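Local coordinates for protein type I site-specific restriction-modification system, R (Restriction) subunit (Vibrio vulnificus, PDB 3H1T) that probably acts as the motor and restriction subunit of a type I restriction enzyme, binding and hydrolysing ATP and binding DNA, here as an N-terminal fragment, at residues Glu148-Leu153 with Thr166-Tyr171; Asp161-Thr166 with Ser193-Lys198; Val580-Asp583 with Glu587-Val590. All blocks are in the same frame, centred on the assembly; numbering follows the deposited sequence.

Contact 1. Residues Glu148-Leu153 with Thr166-Tyr171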
loop_
_atom_site.group_PDB
_atom_site.type_symbol
_atom_site.label_atom_id
_atom_site.label_comp_id
_atom_site.label_asym_id
_atom_site.label_seq_id
_atom_site.Cartn_x
_atom_site.Cartn_y
_atom_site.Cartn_z
ATOM N N GLU A 148 32.283 -8.001 -1.337
ATOM C CA GLU A 148 32.729 -6.926 -0.453
ATOM C C GLU A 148 31.529 -6.155 0.111
ATOM O O GLU A 148 31.449 -5.923 1.319
ATOM C CB GLU A 148 33.660 -5.954 -1.194
ATOM C CG GLU A 148 34.960 -6.570 -1.703
ATOM C CD GLU A 148 35.860 -5.560 -2.401
ATOM O OE1 GLU A 148 35.329 -4.607 -3.005
ATOM O OE2 GLU A 148 37.098 -5.725 -2.368
ATOM N N LEU A 149 30.594 -5.758 -0.754
ATOM C CA LEU A 149 29.420 -5.025 -0.293
ATOM C C LEU A 149 28.517 -5.828 0.640
ATOM O O LEU A 149 28.037 -5.304 1.644
ATOM C CB LEU A 149 28.580 -4.521 -1.470
ATOM C CG LEU A 149 29.167 -3.431 -2.383
ATOM C CD1 LEU A 149 28.014 -2.768 -3.121
ATOM C CD2 LEU A 149 29.936 -2.389 -1.569
ATOM N N PHE A 150 28.274 -7.093 0.304
ATOM C CA PHE A 150 27.420 -7.956 1.113
ATOM C C PHE A 150 28.058 -8.194 2.482
ATOM O O PHE A 150 27.362 -8.358 3.479
ATOM C CB PHE A 150 27.195 -9.285 0.394
ATOM C CG PHE A 150 26.200 -10.190 1.071
ATOM C CD1 PHE A 150 24.877 -9.794 1.222
ATOM C CD2 PHE A 150 26.574 -11.451 1.531
ATOM C CE1 PHE A 150 23.932 -10.637 1.815
ATOM C CE2 PHE A 150 25.641 -12.307 2.126
ATOM C CZ PHE A 150 24.313 -11.898 2.268
ATOM N N LYS A 151 29.387 -8.218 2.528
ATOM C CA LYS A 151 30.084 -8.408 3.801
ATOM C C LYS A 151 29.921 -7.131 4.624
ATOM O O LYS A 151 29.868 -7.179 5.851
ATOM C CB LYS A 151 31.576 -8.678 3.577
ATOM C CG LYS A 151 31.920 -10.023 2.951
ATOM C CD LYS A 151 32.383 -11.049 3.994
ATOM C CE LYS A 151 33.643 -11.802 3.549
ATOM N NZ LYS A 151 33.442 -12.578 2.290
ATOM N N ARG A 152 29.875 -5.988 3.939
ATOM C CA ARG A 152 29.691 -4.695 4.605
ATOM C C ARG A 152 28.248 -4.605 5.097
ATOM O O ARG A 152 27.979 -4.128 6.193
ATOM C CB ARG A 152 29.919 -3.518 3.648
ATOM C CG ARG A 152 31.343 -3.209 3.232
ATOM C CD ARG A 152 31.359 -1.849 2.538
ATOM N NE ARG A 152 32.393 -1.706 1.515
ATOM C CZ ARG A 152 32.535 -0.640 0.729
ATOM N NH1 ARG A 152 31.714 0.392 0.839
ATOM N NH2 ARG A 152 33.511 -0.601 -0.169
ATOM N N LEU A 153 27.324 -5.059 4.261
ATOM C CA LEU A 153 25.907 -5.025 4.569
ATOM C C LEU A 153 25.574 -5.883 5.786
ATOM O O LEU A 153 24.889 -5.422 6.697
ATOM C CB LEU A 153 25.107 -5.475 3.334
ATOM C CG LEU A 153 23.621 -5.123 3.194
ATOM C CD1 LEU A 153 22.749 -6.225 3.770
ATOM C CD2 LEU A 153 23.371 -3.796 3.896
ATOM N N THR A 166 18.979 -17.611 5.045
ATOM C CA THR A 166 17.599 -17.221 5.208
ATOM C C THR A 166 17.501 -15.840 4.586
ATOM O O THR A 166 16.576 -15.558 3.822
ATOM C CB THR A 166 17.190 -17.166 6.674
ATOM O OG1 THR A 166 17.528 -18.408 7.302
ATOM C CG2 THR A 166 15.679 -16.967 6.784
ATOM N N LEU A 167 18.485 -14.996 4.875
ATOM C CA LEU A 167 18.507 -13.647 4.339
ATOM C C LEU A 167 18.433 -13.659 2.824
ATOM O O LEU A 167 17.819 -12.775 2.230
ATOM C CB LEU A 167 19.781 -12.918 4.762
ATOM C CG LEU A 167 19.761 -11.415 4.446
ATOM C CD1 LEU A 167 18.999 -10.717 5.551
ATOM C CD2 LEU A 167 21.169 -10.842 4.363
ATOM N N LEU A 168 19.046 -14.667 2.201
ATOM C CA LEU A 168 19.057 -14.766 0.744
ATOM C C LEU A 168 18.054 -15.764 0.186
ATOM O O LEU A 168 18.003 -15.974 -1.026
ATOM C CB LEU A 168 20.450 -15.134 0.236
ATOM C CG LEU A 168 21.636 -14.232 0.601
ATOM C CD1 LEU A 168 22.909 -14.793 -0.027
ATOM C CD2 LEU A 168 21.382 -12.802 0.130
ATOM N N SER A 169 17.262 -16.383 1.056
ATOM C CA SER A 169 16.255 -17.354 0.620
ATOM C C SER A 169 15.423 -16.725 -0.500
ATOM O O SER A 169 14.858 -15.658 -0.321
ATOM C CB SER A 169 15.377 -17.732 1.822
ATOM O OG SER A 169 14.339 -18.629 1.469
ATOM N N PRO A 170 15.343 -17.388 -1.668
ATOM C CA PRO A 170 14.602 -16.935 -2.854
ATOM C C PRO A 170 13.120 -16.642 -2.669
ATOM O O PRO A 170 12.452 -17.269 -1.843
ATOM C CB PRO A 170 14.845 -18.068 -3.869
ATOM C CG PRO A 170 16.192 -18.623 -3.454
ATOM C CD PRO A 170 16.008 -18.676 -1.945
ATOM N N TYR A 171 12.618 -15.660 -3.413
ATOM C CA TYR A 171 11.207 -15.336 -3.381
ATOM C C TYR A 171 10.574 -16.487 -4.130
ATOM O O TYR A 171 11.259 -17.362 -4.675
ATOM C CB TYR A 171 10.866 -14.048 -4.168
ATOM C CG TYR A 171 11.331 -12.747 -3.587
ATOM C CD1 TYR A 171 11.471 -12.576 -2.211
ATOM C CD2 TYR A 171 11.594 -11.670 -4.413
ATOM C CE1 TYR A 171 11.869 -11.348 -1.670
ATOM C CE2 TYR A 171 11.991 -10.440 -3.890
ATOM C CZ TYR A 171 12.130 -10.287 -2.520
ATOM O OH TYR A 171 12.551 -9.080 -2.020
#
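The outer end of the Phe-150 ring presses on two leucine methyls at once. Its CE1 lies 3.8 Å from Leu-167 CD2 and its CZ 3.7 Å from Leu-168 CD2, both methyls approaching the ring obliquely. Phe-150 carries CG anti to its own backbone N (chi1 -173°), which sends the ring off helix 146-157 to meet the leucines coming from the opposite direction. The two CD2 methyls converge on the same end of the ring. Leu-168 brings more of its atoms to it, its CG also 3.9 Å from Phe-150 CZ.

Away from this apolar cluster the fit slackens: Leu-153 points the same way, but its CD1 stays 4.9 Å from Leu-167 CD2. The solvent side of the helix is polar, with Lys-151 paired to Asp-147 and Arg-152 to Asp-131 and Glu-129. Tyr-82 stacks on the Phe-150 ring and also touches Leu-168, while Phe-86 of strand 86-93 backs both leucines. The cluster thus lies between helix 146-157 and that strand, with helix 181-195 also packed against Leu-167.

Contact 2. Residues Asp161-Thr166 with Ser193-Lys198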
loop_
_atom_site.group_PDB
_atom_site.type_symbol
_atom_site.label_atom_id
_atom_site.label_comp_id
_atom_site.label_asym_id
_atom_site.label_seq_id
_atom_site.Cartn_x
_atom_site.Cartn_y
_atom_site.Cartn_z
ATOM N N ASP A 161 26.596 -15.795 10.329
ATOM C CA ASP A 161 26.786 -16.627 9.146
ATOM C C ASP A 161 25.685 -17.675 8.988
ATOM O O ASP A 161 25.286 -17.998 7.861
ATOM C CB ASP A 161 28.154 -17.314 9.178
ATOM C CG ASP A 161 29.305 -16.335 9.010
ATOM O OD1 ASP A 161 29.130 -15.340 8.268
ATOM O OD2 ASP A 161 30.387 -16.562 9.604
ATOM N N GLU A 162 25.196 -18.200 10.108
ATOM C CA GLU A 162 24.141 -19.204 10.087
ATOM C C GLU A 162 22.859 -18.672 9.447
ATOM O O GLU A 162 22.070 -19.446 8.901
ATOM C CB GLU A 162 23.800 -19.670 11.509
ATOM C CG GLU A 162 24.937 -20.290 12.292
ATOM C CD GLU A 162 25.924 -19.260 12.802
ATOM O OE1 GLU A 162 25.468 -18.209 13.307
ATOM O OE2 GLU A 162 27.150 -19.508 12.711
ATOM N N ASP A 163 22.649 -17.360 9.502
ATOM C CA ASP A 163 21.430 -16.772 8.961
ATOM C C ASP A 163 21.546 -16.221 7.553
ATOM O O ASP A 163 20.588 -15.669 7.026
ATOM C CB ASP A 163 20.918 -15.668 9.896
ATOM C CG ASP A 163 20.598 -16.183 11.292
ATOM O OD1 ASP A 163 19.875 -17.201 11.396
ATOM O OD2 ASP A 163 21.065 -15.571 12.281
ATOM N N LEU A 164 22.709 -16.376 6.935
ATOM C CA LEU A 164 22.889 -15.876 5.579
ATOM C C LEU A 164 21.973 -16.534 4.544
ATOM O O LEU A 164 21.543 -15.883 3.594
ATOM C CB LEU A 164 24.343 -16.051 5.135
ATOM C CG LEU A 164 25.348 -15.161 5.864
ATOM C CD1 LEU A 164 26.756 -15.398 5.317
ATOM C CD2 LEU A 164 24.937 -13.705 5.682
ATOM N N ASP A 165 21.667 -17.815 4.721
ATOM C CA ASP A 165 20.827 -18.498 3.745
ATOM C C ASP A 165 19.360 -18.145 3.891
ATOM O O ASP A 165 18.566 -18.370 2.970
ATOM C CB ASP A 165 20.996 -20.014 3.835
ATOM C CG ASP A 165 22.454 -20.437 3.862
ATOM O OD1 ASP A 165 23.059 -20.437 4.964
ATOM O OD2 ASP A 165 22.991 -20.767 2.779
ATOM N N THR A 166 18.979 -17.611 5.045
ATOM C CA THR A 166 17.599 -17.221 5.208
ATOM C C THR A 166 17.501 -15.840 4.586
ATOM O O THR A 166 16.576 -15.558 3.822
ATOM C CB THR A 166 17.190 -17.166 6.674
ATOM O OG1 THR A 166 17.528 -18.408 7.302
ATOM C CG2 THR A 166 15.679 -16.967 6.784
ATOM N N SER A 193 14.888 -7.996 10.271
ATOM C CA SER A 193 14.473 -7.723 11.645
ATOM C C SER A 193 14.435 -9.006 12.476
ATOM O O SER A 193 14.971 -9.062 13.586
ATOM C CB SER A 193 13.080 -7.087 11.669
ATOM O OG SER A 193 13.105 -5.762 11.172
ATOM N N VAL A 194 13.780 -10.026 11.935
ATOM C CA VAL A 194 13.651 -11.310 12.600
ATOM C C VAL A 194 15.016 -11.931 12.845
ATOM O O VAL A 194 15.291 -12.445 13.924
ATOM C CB VAL A 194 12.784 -12.269 11.751
ATOM C CG1 VAL A 194 12.756 -13.639 12.369
ATOM C CG2 VAL A 194 11.379 -11.715 11.653
ATOM N N LEU A 195 15.888 -11.857 11.850
ATOM C CA LEU A 195 17.215 -12.428 12.002
ATOM C C LEU A 195 18.033 -11.710 13.068
ATOM O O LEU A 195 18.956 -12.302 13.627
ATOM C CB LEU A 195 17.974 -12.412 10.668
ATOM C CG LEU A 195 17.280 -13.175 9.523
ATOM C CD1 LEU A 195 18.160 -13.172 8.265
ATOM C CD2 LEU A 195 16.994 -14.603 9.966
ATOM N N GLN A 196 17.691 -10.454 13.364
ATOM C CA GLN A 196 18.414 -9.661 14.371
ATOM C C GLN A 196 17.818 -9.854 15.771
ATOM O O GLN A 196 18.316 -9.305 16.760
ATOM C CB GLN A 196 18.354 -8.171 14.028
ATOM C CG GLN A 196 18.806 -7.807 12.637
ATOM C CD GLN A 196 18.561 -6.343 12.339
ATOM O OE1 GLN A 196 17.436 -5.855 12.442
ATOM N NE2 GLN A 196 19.613 -5.634 11.961
ATOM N N GLY A 197 16.732 -10.612 15.836
ATOM C CA GLY A 197 16.092 -10.866 17.107
ATOM C C GLY A 197 15.079 -9.833 17.569
ATOM O O GLY A 197 14.844 -9.692 18.767
ATOM N N LYS A 198 14.489 -9.094 16.636
ATOM C CA LYS A 198 13.459 -8.115 16.972
ATOM C C LYS A 198 12.146 -8.875 16.994
ATOM O O LYS A 198 11.584 -9.193 15.943
ATOM C CB LYS A 198 13.409 -7.002 15.916
ATOM C CG LYS A 198 14.317 -5.836 16.220
ATOM C CD LYS A 198 14.776 -5.087 14.972
ATOM C CE LYS A 198 16.297 -5.046 14.932
ATOM N NZ LYS A 198 16.827 -5.179 16.324
HETATM O O HOH W 1 21.414 -13.052 12.373
#
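One water joins Asp-163 to Leu-195, donating to both: its oxygen is 2.9 Å from Leu-195 O and a short 2.5 Å from Asp-163 OD2. Two acceptors could not bond each other directly, and Asp-163 OD2 indeed stands 4.1 Å from Leu-195 O, so the water bridges them with its own hydrogens. The carbonyl it reaches lies in the C-terminal turn of helix 181-195, where carbonyls lose their next-turn N-H partners and a water often steps in.

Next to the bridge, the Leu-195 and Asp-163 side chains run alongside each other, pointing opposite ways. Leu-195 CD1 rests 3.7 Å from Asp-163 O, an oxygen that also receives Thr-166 N as helix 164-167 begins. Leu-195 CD2 sits 4.1 Å from Asp-163 CB and extends on to Thr-166, 4.2 Å from its CB. Because Asp-163 holds CG anti to its carbonyl carbon (chi1 -60°), the carboxylate parts company with the backbone oxygen: one goes to the water, the other to the leucine methyl. Thr-166 also packs on Ala-225 and Trp-227, and Val-194 meets Phe-333 and Ile-335 of strand 333-338.

Beyond Leu-195 the helix is closed by Gly-197, at a positive phi of 86°. Gly-197 N bonds Val-194 O at 3.0 Å, and Lys-198 N bonds Ser-193 O at 3.1 Å. These two bonds define a Schellman motif, here turning the chain from helix 181-195 toward strand 200-205 of the parallel sheet, the strand that leads into the P-loop of a RecA-like ATPase domain.

Contact 3. Residues Val580-Asp583 with Glu587-Val590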
loop_
_atom_site.group_PDB
_atom_site.type_symbol
_atom_site.label_atom_id
_atom_site.label_comp_id
_atom_site.label_asym_id
_atom_site.label_seq_id
_atom_site.Cartn_x
_atom_site.Cartn_y
_atom_site.Cartn_z
ATOM N N VAL A 580 -18.235 24.053 -2.916
ATOM C CA VAL A 580 -19.423 24.689 -3.464
ATOM C C VAL A 580 -20.460 24.806 -2.366
ATOM O O VAL A 580 -20.517 23.968 -1.462
ATOM C CB VAL A 580 -20.028 23.872 -4.640
ATOM C CG1 VAL A 580 -19.089 23.887 -5.827
ATOM C CG2 VAL A 580 -20.311 22.461 -4.190
ATOM N N VAL A 581 -21.251 25.873 -2.417
ATOM C CA VAL A 581 -22.303 26.089 -1.435
ATOM C C VAL A 581 -23.595 25.569 -2.038
ATOM O O VAL A 581 -23.856 25.725 -3.233
ATOM C CB VAL A 581 -22.427 27.571 -1.093
ATOM C CG1 VAL A 581 -23.641 27.803 -0.203
ATOM C CG2 VAL A 581 -21.172 28.026 -0.372
ATOM N N ILE A 582 -24.421 24.950 -1.221
ATOM C CA ILE A 582 -25.638 24.368 -1.749
ATOM C C ILE A 582 -26.836 24.760 -0.886
ATOM O O ILE A 582 -26.684 24.911 0.330
ATOM C CB ILE A 582 -25.391 22.825 -1.819
ATOM C CG1 ILE A 582 -24.984 22.448 -3.243
ATOM C CG2 ILE A 582 -26.530 22.057 -1.230
ATOM C CD1 ILE A 582 -26.094 21.883 -4.079
ATOM N N ASP A 583 -28.004 24.963 -1.501
ATOM C CA ASP A 583 -29.199 25.348 -0.732
ATOM C C ASP A 583 -29.911 24.132 -0.158
ATOM O O ASP A 583 -29.450 23.005 -0.329
ATOM C CB ASP A 583 -30.196 26.179 -1.577
ATOM C CG ASP A 583 -30.850 25.379 -2.711
ATOM O OD1 ASP A 583 -30.895 24.131 -2.640
ATOM O OD2 ASP A 583 -31.349 26.008 -3.678
ATOM N N GLU A 587 -29.393 22.493 -4.723
ATOM C CA GLU A 587 -29.043 23.253 -5.926
ATOM C C GLU A 587 -27.892 24.144 -5.445
ATOM O O GLU A 587 -27.953 24.684 -4.336
ATOM C CB GLU A 587 -30.216 24.133 -6.393
ATOM C CG GLU A 587 -31.539 23.407 -6.551
ATOM C CD GLU A 587 -31.701 22.739 -7.910
ATOM O OE1 GLU A 587 -30.671 22.454 -8.555
ATOM O OE2 GLU A 587 -32.855 22.484 -8.332
ATOM N N GLU A 588 -26.844 24.297 -6.248
ATOM C CA GLU A 588 -25.742 25.147 -5.810
ATOM C C GLU A 588 -26.160 26.619 -5.887
ATOM O O GLU A 588 -27.005 26.997 -6.706
ATOM C CB GLU A 588 -24.483 24.957 -6.669
ATOM C CG GLU A 588 -23.953 23.542 -6.777
ATOM C CD GLU A 588 -22.580 23.481 -7.460
ATOM O OE1 GLU A 588 -22.255 24.424 -8.223
ATOM O OE2 GLU A 588 -21.830 22.494 -7.244
ATOM N N VAL A 589 -25.548 27.449 -5.049
ATOM C CA VAL A 589 -25.853 28.868 -5.038
ATOM C C VAL A 589 -24.565 29.671 -5.176
ATOM O O VAL A 589 -23.484 29.173 -4.849
ATOM C CB VAL A 589 -26.589 29.245 -3.743
ATOM C CG1 VAL A 589 -27.916 28.511 -3.675
ATOM C CG2 VAL A 589 -25.744 28.886 -2.544
ATOM N N VAL A 590 -24.668 30.908 -5.656
ATOM C CA VAL A 590 -23.477 31.736 -5.854
ATOM C C VAL A 590 -23.537 33.173 -5.336
ATOM O O VAL A 590 -24.542 33.531 -4.691
ATOM C CB VAL A 590 -23.116 31.792 -7.351
ATOM C CG1 VAL A 590 -22.137 30.679 -7.683
ATOM C CG2 VAL A 590 -24.367 31.626 -8.183
ATOM O OXT VAL A 590 -22.559 33.932 -5.575
#
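Ile-582 and Glu-588 face each other as an antiparallel non-hydrogen-bonded pair, their CA atoms 4.1 Å apart, in a beta hairpin at the edge of the second RecA-like helicase domain. Backbone bonds flank this pair. Asp-583 N gives a nearly straight bond to Glu-587 O (2.8 Å, 173° at the hydrogen), whereas Val-589 N reaches Val-581 O from above the carbonyl plane, at a looser, weakly paired end.

At the turn, Asp-583 holds CG between its backbone N and carbonyl carbon (chi1 67°), which folds the carboxylate back over the loop. There Asp-583 OD1 accepts two N-H groups: Glu-587 N, 3.0 Å from OD1 and above the carboxylate plane, and Asp-585 N, which closes an Asx turn. Together they hold the carboxylate against the loop at the closed end of the hairpin.

Val-581 and Val-589 share one face, where Val-581 CG1 is 3.3 Å from Val-589 CG2, tighter than carbons normally pack, so the exact spacing is doubtful. On the face of Ile-582 the extended Glu-588 chain reaches across to strand 576-582 and lies over it toward Val-580, its CG 3.8 Å from Ile-582 CG1. Strand 374-381 flanks the other side of 576-582, and His-428 of helix 422-436 touches both Ile-582 and Glu-588. Glu-588 OE2 lies against Val-580, 3.4 Å from both CG1 and CG2.

How the contacts relate
From the N terminus, the chain first builds the mixed sheet running from strand 49-55 to strand 137-140. Helix 146-157 follows, and contact 1 closes the short loop after it when residues 166-171 return to it. Contact 2 opens inside that loop, at 161-166, and closes only at the end of helix 181-195, so the two cross and share Thr-166. They also touch, through Leu-167 CD1 with Leu-195 CD1 and Phe-150 CE2 with Leu-164 CD2, and join the N-terminal domain to the first RecA-like domain by way of helix 164-167. Contact 3 comes later in series, its centre about 61 Å from both others, closing the terminal hairpin of the second RecA-like domain.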